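Local coordinates for protein choline kinase (Cryptosporidium parvum, PDB 3MES) that probably phosphorylates choline and ethanolamine, and binds ADP and magnesium ions, at residues B[73-78]-B[85-90]; B[104-109]-B[147-152]; B[194-199]-B[243-248]; B[258-263]-B[291-296]. All blocks are in the same frame, centred on the assembly; numbering follows the deposited sequence.

Contact 1 of 4, residues B[73-78]-B[85-90]. With ADP (adenosine-5'-diphosphate), chain I.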
# COMPACT_ATOMS: atom_id res chain seq x y z
N ILE B 73 27.69 -18.63 6.95
CA ILE B 73 27.55 -17.19 6.77
C ILE B 73 28.30 -16.73 5.53
O ILE B 73 29.47 -17.08 5.34
CB ILE B 73 28.07 -16.42 7.99
CG1 ILE B 73 27.43 -16.94 9.27
CG2 ILE B 73 27.82 -14.93 7.82
CD1 ILE B 73 27.98 -16.32 10.54
N GLU B 74 27.64 -15.95 4.69
CA GLU B 74 28.30 -15.41 3.50
C GLU B 74 28.28 -13.88 3.50
O GLU B 74 27.22 -13.26 3.61
CB GLU B 74 27.65 -15.93 2.22
CG GLU B 74 26.41 -15.17 1.81
CD GLU B 74 26.28 -15.03 0.31
OE1 GLU B 74 27.20 -15.47 -0.41
OE2 GLU B 74 25.26 -14.47 -0.16
N VAL B 75 29.46 -13.29 3.39
CA VAL B 75 29.59 -11.85 3.25
C VAL B 75 29.81 -11.50 1.78
O VAL B 75 30.77 -11.96 1.16
CB VAL B 75 30.77 -11.30 4.06
CG1 VAL B 75 31.03 -9.84 3.71
CG2 VAL B 75 30.53 -11.47 5.55
N LYS B 76 28.92 -10.68 1.22
CA LYS B 76 29.05 -10.29 -0.17
C LYS B 76 28.91 -8.78 -0.32
O LYS B 76 27.84 -8.22 -0.07
CB LYS B 76 28.04 -11.04 -1.05
CG LYS B 76 27.01 -10.16 -1.72
CD LYS B 76 27.55 -9.60 -3.03
CE LYS B 76 26.52 -8.71 -3.72
NZ LYS B 76 25.41 -9.49 -4.33
N GLN B 77 30.00 -8.12 -0.70
CA GLN B 77 30.00 -6.67 -0.84
C GLN B 77 29.25 -6.21 -2.08
O GLN B 77 29.44 -6.74 -3.17
CB GLN B 77 31.44 -6.14 -0.86
CG GLN B 77 31.52 -4.63 -1.02
CD GLN B 77 32.91 -4.09 -0.75
OE1 GLN B 77 33.88 -4.84 -0.73
NE2 GLN B 77 33.01 -2.79 -0.54
N ILE B 78 28.39 -5.21 -1.90
CA ILE B 78 27.68 -4.60 -3.02
C ILE B 78 28.27 -3.22 -3.26
O ILE B 78 28.67 -2.53 -2.32
CB ILE B 78 26.17 -4.48 -2.74
CG1 ILE B 78 25.92 -3.60 -1.51
CG2 ILE B 78 25.56 -5.85 -2.55
CD1 ILE B 78 24.45 -3.43 -1.18
N GLN B 85 31.02 1.49 2.50
CA GLN B 85 31.24 0.10 2.15
C GLN B 85 30.05 -0.72 2.63
O GLN B 85 29.82 -0.84 3.83
CB GLN B 85 32.53 -0.42 2.77
CG GLN B 85 33.76 0.39 2.42
CD GLN B 85 35.03 -0.21 3.02
OE1 GLN B 85 35.35 -1.37 2.79
NE2 GLN B 85 35.76 0.60 3.78
N LEU B 86 29.30 -1.28 1.70
CA LEU B 86 28.10 -2.03 2.04
C LEU B 86 28.29 -3.52 1.80
O LEU B 86 28.89 -3.94 0.81
CB LEU B 86 26.89 -1.52 1.25
CG LEU B 86 26.58 -0.02 1.37
CD1 LEU B 86 25.29 0.32 0.64
CD2 LEU B 86 26.50 0.41 2.83
N PHE B 87 27.76 -4.33 2.72
CA PHE B 87 27.84 -5.77 2.59
C PHE B 87 26.49 -6.39 2.94
O PHE B 87 25.85 -5.98 3.90
CB PHE B 87 28.91 -6.35 3.52
CG PHE B 87 30.27 -5.76 3.33
CD1 PHE B 87 31.17 -6.34 2.45
CD2 PHE B 87 30.66 -4.63 4.03
CE1 PHE B 87 32.44 -5.80 2.27
CE2 PHE B 87 31.92 -4.09 3.86
CZ PHE B 87 32.81 -4.67 2.98
N VAL B 88 26.07 -7.37 2.15
CA VAL B 88 24.91 -8.16 2.51
C VAL B 88 25.40 -9.44 3.17
O VAL B 88 26.07 -10.26 2.53
CB VAL B 88 24.03 -8.49 1.30
CG1 VAL B 88 22.74 -9.13 1.76
CG2 VAL B 88 23.74 -7.23 0.50
N VAL B 89 25.08 -9.61 4.45
CA VAL B 89 25.51 -10.78 5.19
C VAL B 89 24.33 -11.71 5.42
O VAL B 89 23.41 -11.40 6.16
CB VAL B 89 26.12 -10.39 6.55
CG1 VAL B 89 26.67 -11.62 7.26
CG2 VAL B 89 27.20 -9.34 6.36
N SER B 90 24.37 -12.87 4.76
CA SER B 90 23.26 -13.81 4.82
C SER B 90 23.63 -15.12 5.50
O SER B 90 24.80 -15.49 5.57
CB SER B 90 22.75 -14.11 3.40
OG SER B 90 22.47 -12.91 2.70
PB ADP I . 25.77 5.28 0.04
O1B ADP I . 27.20 4.89 -0.26
O2B ADP I . 25.49 5.59 1.49
O3B ADP I . 25.19 6.27 -0.94
PA ADP I . 23.36 3.81 -0.18
O1A ADP I . 22.76 4.89 -1.05
O2A ADP I . 22.92 3.65 1.25
O3A ADP I . 24.96 3.91 -0.23
O5' ADP I . 23.15 2.41 -0.94
C5' ADP I . 22.02 1.60 -0.67
C4' ADP I . 21.83 0.67 -1.85
O4' ADP I . 22.20 -0.65 -1.47
C3' ADP I . 20.36 0.63 -2.25
O3' ADP I . 20.23 1.04 -3.61
C2' ADP I . 19.93 -0.80 -2.08
O2' ADP I . 19.88 -1.44 -3.36
C1' ADP I . 21.03 -1.43 -1.23
N9 ADP I . 20.68 -1.29 0.20
C8 ADP I . 21.13 -0.33 1.04
N7 ADP I . 20.63 -0.48 2.29
C5 ADP I . 19.82 -1.56 2.26
C6 ADP I . 18.97 -2.28 3.24
N6 ADP I . 18.88 -1.86 4.53
N1 ADP I . 18.29 -3.37 2.81
C2 ADP I . 18.37 -3.79 1.53
N3 ADP I . 19.12 -3.19 0.59
C4 ADP I . 19.86 -2.09 0.89
O HOH W 1 25.03 -12.17 1.52
O HOH W 2 30.73 -1.59 -0.91

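Contact 2 of 4, residues B[104-109]-B[147-152]. With ADP (adenosine-5'-diphosphate), chain I.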
# COMPACT_ATOMS: atom_id res chain seq x y z
N ARG B 104 19.17 -12.26 6.92
CA ARG B 104 20.04 -11.38 6.14
C ARG B 104 20.13 -10.02 6.82
O ARG B 104 19.15 -9.54 7.38
CB ARG B 104 19.51 -11.22 4.71
CG ARG B 104 19.50 -12.51 3.90
CD ARG B 104 18.59 -12.42 2.68
NE ARG B 104 19.15 -11.58 1.63
CZ ARG B 104 20.03 -12.00 0.73
NH1 ARG B 104 20.47 -13.25 0.76
NH2 ARG B 104 20.48 -11.16 -0.20
N ILE B 105 21.31 -9.42 6.78
CA ILE B 105 21.49 -8.07 7.32
C ILE B 105 22.32 -7.22 6.38
O ILE B 105 22.96 -7.73 5.46
CB ILE B 105 22.13 -8.08 8.73
CG1 ILE B 105 23.59 -8.55 8.67
CG2 ILE B 105 21.31 -8.92 9.69
CD1 ILE B 105 24.55 -7.49 8.17
N LEU B 106 22.30 -5.91 6.62
CA LEU B 106 23.07 -4.96 5.82
C LEU B 106 24.19 -4.39 6.68
O LEU B 106 23.93 -3.69 7.66
CB LEU B 106 22.15 -3.85 5.31
CG LEU B 106 22.69 -2.83 4.30
CD1 LEU B 106 23.66 -1.86 4.95
CD2 LEU B 106 23.34 -3.54 3.12
N PHE B 107 25.43 -4.70 6.32
CA PHE B 107 26.58 -4.23 7.09
C PHE B 107 27.15 -2.96 6.47
O PHE B 107 27.68 -2.99 5.36
CB PHE B 107 27.66 -5.32 7.15
CG PHE B 107 28.64 -5.14 8.27
CD1 PHE B 107 28.52 -5.88 9.44
CD2 PHE B 107 29.69 -4.24 8.16
CE1 PHE B 107 29.42 -5.72 10.48
CE2 PHE B 107 30.60 -4.08 9.20
CZ PHE B 107 30.46 -4.82 10.36
N ARG B 108 27.03 -1.85 7.19
CA ARG B 108 27.44 -0.56 6.66
C ARG B 108 28.68 -0.01 7.37
O ARG B 108 28.68 0.18 8.58
CB ARG B 108 26.29 0.45 6.78
CG ARG B 108 26.64 1.85 6.34
CD ARG B 108 25.47 2.81 6.56
NE ARG B 108 24.33 2.50 5.72
CZ ARG B 108 24.17 2.95 4.47
NH1 ARG B 108 25.09 3.73 3.93
NH2 ARG B 108 23.09 2.62 3.78
N ILE B 109 29.73 0.23 6.60
CA ILE B 109 30.93 0.86 7.12
C ILE B 109 31.07 2.27 6.55
O ILE B 109 31.13 2.46 5.34
CB ILE B 109 32.19 0.04 6.80
CG1 ILE B 109 32.04 -1.39 7.32
CG2 ILE B 109 33.43 0.70 7.39
CD1 ILE B 109 33.30 -2.23 7.21
N ARG B 147 27.49 0.33 11.25
CA ARG B 147 26.27 -0.18 11.88
C ARG B 147 25.73 -1.41 11.18
O ARG B 147 26.04 -1.66 10.01
CB ARG B 147 25.20 0.92 11.94
CG ARG B 147 24.71 1.41 10.59
CD ARG B 147 23.58 2.42 10.77
NE ARG B 147 22.93 2.79 9.52
CZ ARG B 147 22.98 4.00 8.97
NH1 ARG B 147 23.66 4.97 9.57
NH2 ARG B 147 22.34 4.24 7.83
N ILE B 148 24.94 -2.19 11.90
CA ILE B 148 24.27 -3.36 11.34
C ILE B 148 22.78 -3.04 11.18
O ILE B 148 22.09 -2.76 12.15
CB ILE B 148 24.42 -4.59 12.25
CG1 ILE B 148 25.90 -4.92 12.46
CG2 ILE B 148 23.69 -5.79 11.65
CD1 ILE B 148 26.14 -6.10 13.39
N GLU B 149 22.30 -3.10 9.94
CA GLU B 149 20.91 -2.79 9.65
C GLU B 149 20.12 -4.02 9.25
O GLU B 149 20.68 -5.01 8.78
CB GLU B 149 20.81 -1.77 8.51
CG GLU B 149 21.54 -0.48 8.73
CD GLU B 149 21.41 0.45 7.53
OE1 GLU B 149 20.56 0.16 6.66
OE2 GLU B 149 22.15 1.45 7.46
N GLU B 150 18.80 -3.94 9.43
CA GLU B 150 17.89 -4.92 8.88
C GLU B 150 18.00 -4.88 7.36
O GLU B 150 17.97 -3.80 6.76
CB GLU B 150 16.46 -4.59 9.31
CG GLU B 150 15.39 -5.22 8.46
CD GLU B 150 14.00 -4.71 8.80
OE1 GLU B 150 13.89 -3.62 9.41
OE2 GLU B 150 13.01 -5.39 8.46
N PHE B 151 18.13 -6.05 6.74
CA PHE B 151 18.18 -6.10 5.29
C PHE B 151 16.77 -6.10 4.70
O PHE B 151 16.03 -7.08 4.85
CB PHE B 151 18.96 -7.31 4.79
CG PHE B 151 19.06 -7.39 3.29
CD1 PHE B 151 20.04 -6.69 2.61
CD2 PHE B 151 18.16 -8.15 2.56
CE1 PHE B 151 20.13 -6.75 1.23
CE2 PHE B 151 18.24 -8.22 1.18
CZ PHE B 151 19.23 -7.52 0.52
N ILE B 152 16.41 -5.01 4.04
CA ILE B 152 15.13 -4.92 3.34
C ILE B 152 15.21 -5.69 2.04
O ILE B 152 15.76 -5.21 1.05
CB ILE B 152 14.78 -3.45 3.02
CG1 ILE B 152 14.84 -2.60 4.30
CG2 ILE B 152 13.43 -3.36 2.33
CD1 ILE B 152 14.08 -3.20 5.48
PB ADP I . 25.77 5.28 0.04
O1B ADP I . 27.20 4.89 -0.26
O2B ADP I . 25.49 5.59 1.49
O3B ADP I . 25.19 6.27 -0.94
PA ADP I . 23.36 3.81 -0.18
O1A ADP I . 22.76 4.89 -1.05
O2A ADP I . 22.92 3.65 1.25
O3A ADP I . 24.96 3.91 -0.23
O5' ADP I . 23.15 2.41 -0.94
C5' ADP I . 22.02 1.60 -0.67
C4' ADP I . 21.83 0.67 -1.85
O4' ADP I . 22.20 -0.65 -1.47
C3' ADP I . 20.36 0.63 -2.25
O3' ADP I . 20.23 1.04 -3.61
C2' ADP I . 19.93 -0.80 -2.08
O2' ADP I . 19.88 -1.44 -3.36
C1' ADP I . 21.03 -1.43 -1.23
N9 ADP I . 20.68 -1.29 0.20
C8 ADP I . 21.13 -0.33 1.04
N7 ADP I . 20.63 -0.48 2.29
C5 ADP I . 19.82 -1.56 2.26
C6 ADP I . 18.97 -2.28 3.24
N6 ADP I . 18.88 -1.86 4.53
N1 ADP I . 18.29 -3.37 2.81
C2 ADP I . 18.37 -3.79 1.53
N3 ADP I . 19.12 -3.19 0.59
C4 ADP I . 19.86 -2.09 0.89

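Contact 3 of 4, residues B[194-199]-B[243-248]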
# COMPACT_ATOMS: atom_id res chain seq x y z
N LYS B 194 13.76 23.30 12.08
CA LYS B 194 12.34 23.43 11.75
C LYS B 194 12.13 24.23 10.46
O LYS B 194 10.99 24.41 10.02
CB LYS B 194 11.59 24.08 12.91
CG LYS B 194 11.56 23.24 14.18
CD LYS B 194 10.78 23.93 15.29
CE LYS B 194 10.53 23.00 16.47
NZ LYS B 194 11.80 22.61 17.15
N GLU B 195 13.21 24.71 9.86
CA GLU B 195 13.12 25.46 8.61
C GLU B 195 13.36 24.56 7.40
O GLU B 195 14.15 23.63 7.46
CB GLU B 195 14.13 26.62 8.60
CG GLU B 195 13.84 27.71 9.62
CD GLU B 195 14.73 28.93 9.44
OE1 GLU B 195 15.79 28.81 8.78
OE2 GLU B 195 14.36 30.01 9.95
N PRO B 196 12.66 24.86 6.29
CA PRO B 196 12.83 24.10 5.06
C PRO B 196 14.28 24.17 4.59
O PRO B 196 14.97 25.16 4.85
CB PRO B 196 11.90 24.81 4.07
CG PRO B 196 11.71 26.18 4.64
CD PRO B 196 11.74 26.00 6.12
N ILE B 197 14.73 23.15 3.88
CA ILE B 197 16.13 23.06 3.49
C ILE B 197 16.36 23.43 2.02
O ILE B 197 17.50 23.61 1.59
CB ILE B 197 16.67 21.64 3.73
CG1 ILE B 197 18.20 21.63 3.71
CG2 ILE B 197 16.08 20.66 2.72
CD1 ILE B 197 18.80 20.32 4.16
N LEU B 198 15.27 23.56 1.27
CA LEU B 198 15.36 23.68 -0.18
C LEU B 198 16.31 24.78 -0.66
O LEU B 198 17.09 24.57 -1.59
CB LEU B 198 13.97 23.85 -0.81
CG LEU B 198 13.20 25.15 -0.60
CD1 LEU B 198 12.03 25.21 -1.56
CD2 LEU B 198 12.73 25.27 0.84
N PHE B 199 16.25 25.94 -0.03
CA PHE B 199 17.10 27.06 -0.42
C PHE B 199 18.52 26.93 0.12
O PHE B 199 19.49 27.05 -0.63
CB PHE B 199 16.48 28.39 -0.00
CG PHE B 199 15.11 28.62 -0.58
CD1 PHE B 199 14.94 28.71 -1.95
CD2 PHE B 199 14.01 28.75 0.24
CE1 PHE B 199 13.68 28.93 -2.49
CE2 PHE B 199 12.75 28.97 -0.29
CZ PHE B 199 12.59 29.05 -1.66
N GLU B 243 7.91 37.13 -3.19
CA GLU B 243 8.49 37.48 -1.90
C GLU B 243 9.66 36.56 -1.59
O GLU B 243 9.69 35.41 -2.02
CB GLU B 243 7.42 37.36 -0.82
CG GLU B 243 7.84 37.82 0.56
CD GLU B 243 6.64 38.17 1.42
OE1 GLU B 243 5.61 38.59 0.86
OE2 GLU B 243 6.74 38.04 2.66
N LYS B 244 10.64 37.08 -0.86
CA LYS B 244 11.76 36.26 -0.42
C LYS B 244 11.30 35.36 0.72
O LYS B 244 10.24 35.58 1.31
CB LYS B 244 12.95 37.12 0.02
CG LYS B 244 13.42 38.09 -1.06
CD LYS B 244 14.91 38.37 -0.95
CE LYS B 244 15.71 37.11 -1.22
NZ LYS B 244 15.38 36.51 -2.54
N PHE B 245 12.09 34.34 1.04
CA PHE B 245 11.69 33.38 2.06
C PHE B 245 11.77 33.92 3.48
O PHE B 245 12.77 34.51 3.88
CB PHE B 245 12.50 32.09 1.98
CG PHE B 245 12.31 31.20 3.18
CD1 PHE B 245 11.41 30.15 3.15
CD2 PHE B 245 13.01 31.45 4.35
CE1 PHE B 245 11.23 29.34 4.26
CE2 PHE B 245 12.84 30.65 5.46
CZ PHE B 245 11.95 29.59 5.42
N SER B 246 10.69 33.71 4.22
CA SER B 246 10.68 33.92 5.66
C SER B 246 9.77 32.85 6.25
O SER B 246 8.96 32.26 5.54
CB SER B 246 10.15 35.32 6.00
OG SER B 246 8.80 35.46 5.61
N MET B 247 9.91 32.58 7.54
CA MET B 247 9.04 31.62 8.20
C MET B 247 7.64 32.20 8.22
O MET B 247 6.65 31.48 8.34
CB MET B 247 9.51 31.33 9.62
CG MET B 247 9.21 29.93 10.09
SD MET B 247 9.91 28.69 8.97
CE MET B 247 11.58 29.32 8.80
N GLU B 248 7.57 33.52 8.09
CA GLU B 248 6.32 34.25 8.03
C GLU B 248 5.63 33.96 6.70
O GLU B 248 4.50 33.47 6.66
CB GLU B 248 6.61 35.75 8.16
CG GLU B 248 5.45 36.59 8.66
CD GLU B 248 5.91 37.97 9.12
OE1 GLU B 248 6.93 38.05 9.83
OE2 GLU B 248 5.25 38.96 8.76

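Contact 4 of 4, residues B[258-263]-B[291-296]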
# COMPACT_ATOMS: atom_id res chain seq x y z
N PRO B 258 -1.53 22.95 1.17
CA PRO B 258 -0.62 22.08 1.91
C PRO B 258 0.66 21.81 1.12
O PRO B 258 1.55 21.10 1.60
CB PRO B 258 -1.43 20.80 2.10
CG PRO B 258 -2.86 21.24 2.00
CD PRO B 258 -2.85 22.34 0.98
N ALA B 259 0.76 22.37 -0.08
CA ALA B 259 1.99 22.27 -0.85
C ALA B 259 3.12 23.01 -0.12
O ALA B 259 4.29 22.63 -0.21
CB ALA B 259 1.79 22.86 -2.24
N PHE B 260 2.75 24.06 0.60
CA PHE B 260 3.73 24.86 1.32
C PHE B 260 3.74 24.48 2.80
O PHE B 260 4.23 25.22 3.65
CB PHE B 260 3.44 26.35 1.13
CG PHE B 260 3.51 26.79 -0.31
CD1 PHE B 260 4.73 27.11 -0.90
CD2 PHE B 260 2.36 26.88 -1.08
CE1 PHE B 260 4.79 27.51 -2.22
CE2 PHE B 260 2.42 27.28 -2.40
CZ PHE B 260 3.64 27.59 -2.97
N SER B 261 3.19 23.31 3.08
CA SER B 261 3.21 22.76 4.42
C SER B 261 4.64 22.35 4.77
O SER B 261 5.40 21.92 3.91
CB SER B 261 2.28 21.56 4.50
OG SER B 261 2.15 21.09 5.83
N LEU B 262 5.00 22.49 6.04
CA LEU B 262 6.33 22.10 6.49
C LEU B 262 6.32 20.68 7.03
O LEU B 262 5.68 20.40 8.04
CB LEU B 262 6.85 23.08 7.55
CG LEU B 262 7.16 24.47 7.00
CD1 LEU B 262 7.78 25.35 8.07
CD2 LEU B 262 8.07 24.35 5.79
N VAL B 263 7.03 19.80 6.35
CA VAL B 263 7.01 18.38 6.69
C VAL B 263 8.42 17.81 6.71
O VAL B 263 9.36 18.44 6.21
CB VAL B 263 6.19 17.59 5.65
CG1 VAL B 263 4.85 18.27 5.42
CG2 VAL B 263 6.97 17.49 4.35
N ILE B 291 13.52 18.66 7.18
CA ILE B 291 12.30 19.44 7.02
C ILE B 291 12.34 20.19 5.69
O ILE B 291 13.40 20.65 5.26
CB ILE B 291 12.10 20.45 8.17
CG1 ILE B 291 11.99 19.72 9.50
CG2 ILE B 291 10.86 21.30 7.91
CD1 ILE B 291 10.73 18.88 9.63
N ASN B 292 11.18 20.30 5.05
CA ASN B 292 11.10 20.93 3.74
C ASN B 292 9.64 21.09 3.33
O ASN B 292 8.75 20.48 3.93
CB ASN B 292 11.85 20.09 2.71
CG ASN B 292 12.09 20.83 1.40
OD1 ASN B 292 11.79 22.02 1.28
ND2 ASN B 292 12.65 20.13 0.42
N PHE B 293 9.40 21.91 2.32
CA PHE B 293 8.05 22.07 1.78
C PHE B 293 7.55 20.74 1.22
O PHE B 293 8.24 20.11 0.42
CB PHE B 293 8.01 23.15 0.70
CG PHE B 293 8.07 24.56 1.23
CD1 PHE B 293 7.15 24.99 2.18
CD2 PHE B 293 9.02 25.45 0.78
CE1 PHE B 293 7.20 26.29 2.68
CE2 PHE B 293 9.07 26.75 1.26
CZ PHE B 293 8.16 27.17 2.21
N ALA B 294 6.37 20.32 1.64
CA ALA B 294 5.79 19.07 1.16
C ALA B 294 5.85 18.99 -0.36
O ALA B 294 6.16 17.94 -0.92
CB ALA B 294 4.35 18.92 1.64
N GLY B 295 5.54 20.10 -1.03
CA GLY B 295 5.53 20.16 -2.49
C GLY B 295 6.89 19.88 -3.10
O GLY B 295 6.99 19.32 -4.20
N ALA B 296 7.95 20.27 -2.40
CA ALA B 296 9.30 20.00 -2.87
C ALA B 296 9.53 18.49 -3.00
O ALA B 296 10.00 18.01 -4.03
CB ALA B 296 10.32 20.61 -1.93

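Contact 1 of 4, residues B[73-78]-B[85-90]
Strands 73-78 and 85-90 run antiparallel at 146°, their axes 4.5 Å apart at closest approach, and face Ile78 and Leu86 toward bound ADP. They form the first beta hairpin of the nucleotide-binding sheet, which in this kinase-like fold lies over the nucleotide; the turn between them carries Leu82, Thr83 and Asn84, whose backbone nitrogens bond to ADP. The hydrogen-bonded pairs are Glu74 with Ser90 and Lys76 with Val88; Glu74 N reaches Ser90 O at 3.0 Å. On the face of Val75, Gln77, Phe87 and Val89, Phe87 is the broad apolar surface. The aliphatic part of Gln77 lies obliquely against its ring, CB 3.3 Å from Phe87 CE1, and Val75 CG1 touches Phe87 CD1 at 3.7 Å. Gln77 CG stands anti to the backbone N (chi1 179°) and the chain runs on extended; this lays the amide along the CE1-CZ side of the ring, the two planes 40° apart, with NE2 giving a hydrogen bond to a water that also accepts from Leu86 N and donates to Ile78 O. Branched Val75 and Val89 suit the extended backbone; Ile73 and Val75 pack on Ile55 of helix 51-61, and Val89 touches Trp65. The other face is that of the nucleotide: Ile78 CG1 packs on Leu86 CB, and beyond them Leu86 CD1 lies 3.4 Å from ADP O5' while Ile78 CD1 lies 3.6 Å from ADP O4'.

Contact 2 of 4, residues B[104-109]-B[147-152]
The ADP pocket is built on this antiparallel pairing of strand 104-109 with 147-150, the latter running on into the loop that holds the adenine, equivalent to the hinge of protein kinases. Leu106 pairs with Glu149 and Arg108 with Arg147 through two backbone bonds each, and the side chains of all four lie on the nucleotide's face of the sheet. Glu149 OE2 is gripped by two arginines from opposite faces of its carboxylate: Arg108 NE at 3.0 Å comes from above the plane, and Arg147 NE at 2.6 Å from the anti side. The two guanidiniums lie alongside, with Arg108 CD over the centre of the Arg147 group; the shared carboxylate holds them in a salt-bridge network. In Arg108, chi1 (176°) swings CG away from the amide N, and a bend at chi3 brings the far edge of the guanidinium to the diphosphate, NH2 donating nearly straight to ADP O2A at 2.7 Å and NH1 to ADP O2B at 3.1 Å. Glu149 thus probably helps position a phosphate-binding arginine. Around the base, Leu106 sets CG against N7 and C5 of the purine, while ADP C2 lies over one face of the Phe151 ring, offset toward its rim, and Arg104 NE approaches Phe151 CE2 obliquely. Two backbone atoms read the adenine edge: Glu150 O accepts from ADP N6 at 3.1 Å, and Ile152 N donates to ADP N1 at 2.8 Å.

Contact 3 of 4, residues B[194-199]-B[243-248]
Segments 194-199 and 243-248 are loops that each lead into a helix, 198-214 and 247-254, and no hydrogen bond joins them; their nearest alpha carbons, Glu195 CA and Met247 CA, are 7.4 Å apart, so side chains alone bridge the gap. Phe245 makes the largest share of the contact. A trans chi1 (168°) aims its ring across at the other segment, where Pro196 comes to meet it from the opposite direction: Pro196 CG lies 3.2 Å from Phe245 CE1, meeting the ring obliquely. Proline suits this loop, offering a compact apolar ring on a backbone of restricted freedom. This is packing in the helical part of the kinase, away from the annotated sites, and it ties the start of helix 198-214 to the loop before helix 247-254, where Ser246 is the N-cap and bonds through OG to Arg249 N. Phe199, in the first turn of its helix, flanks Phe245 on another side. The two rings are tilted, planes at 60° and centroids 5.9 Å apart, with Phe199 CE2 3.9 Å from Phe245 CB. Glu195 turns its carboxylate to Lys200 in a salt bridge, while the side chains of Pro196 and Met247 both touch Leu262.

Contact 4 of 4, residues B[258-263]-B[291-296]
Phe260 and Phe293 meet edge-to-face: the edge of the Phe260 ring is turned to one face of Phe293, planes at 82° and centroids 5.8 Å apart. Leu262 runs alongside Phe293, pointing the same way, and its CD2 reaches Phe293 CE1 at 3.8 Å, so the ring is packed by a second apolar side chain as well. Phe293 CG lies anti to the carbonyl carbon (chi1 -76°), which swings the ring's CD1-CE1 edge against the 260-261 carbonyls, with Phe293 CD1 3.3 Å from Phe260 O. On the other side of the short two-stranded antiparallel sheet, Val263 CG1 and Ala294 CB touch at 3.9 Å; alanine's small methyl lets the helix start come close to the strand. Val263 and Asn292 form the hydrogen-bonded pair, Val263 N giving a bond to Asn292 O at 3.0 Å and Asn292 N one to Val263 O at 2.8 Å. Beyond it Phe293 is the N-cap of helix 294-303, and two first-turn amides are taken up by the other segment: Ala294 N by Ser261 O at 2.9 Å, and Gly295 N by Ala259 O, on a lone pair in the carbonyl plane. Gly295, without a side chain, can lie close to that carbonyl, its CA 4.4 Å from Ala259 CA. Helix 247-254 packs on Phe260, Leu262 and Phe293, helix 351-362 on Pro258 and Ala259, and Tyr337 of helix 327-342 on Val263 and Ala294.

The four contacts fall into two groups on opposite sides of the chain's centre. Contacts 1 and 2, with centres 9 Å apart, belong to the five-stranded antiparallel sheet: strands 85-91 and 104-109 are neighbours there, and both contacts line the ADP. Contacts 3 and 4, with centres 10 Å apart, lie in the helical part, where helix 247-254 is followed by strand 262-265, and Leu198 packs against Asn292 and Phe293. Between the groups, centres are 31 to 41 Å apart and nearest atoms at least about 17 Å. Along the chain the contacts close one after another, 1 to 4, consistent with a nucleotide-binding sheet preceding a helical lobe, as in kinase-like folds.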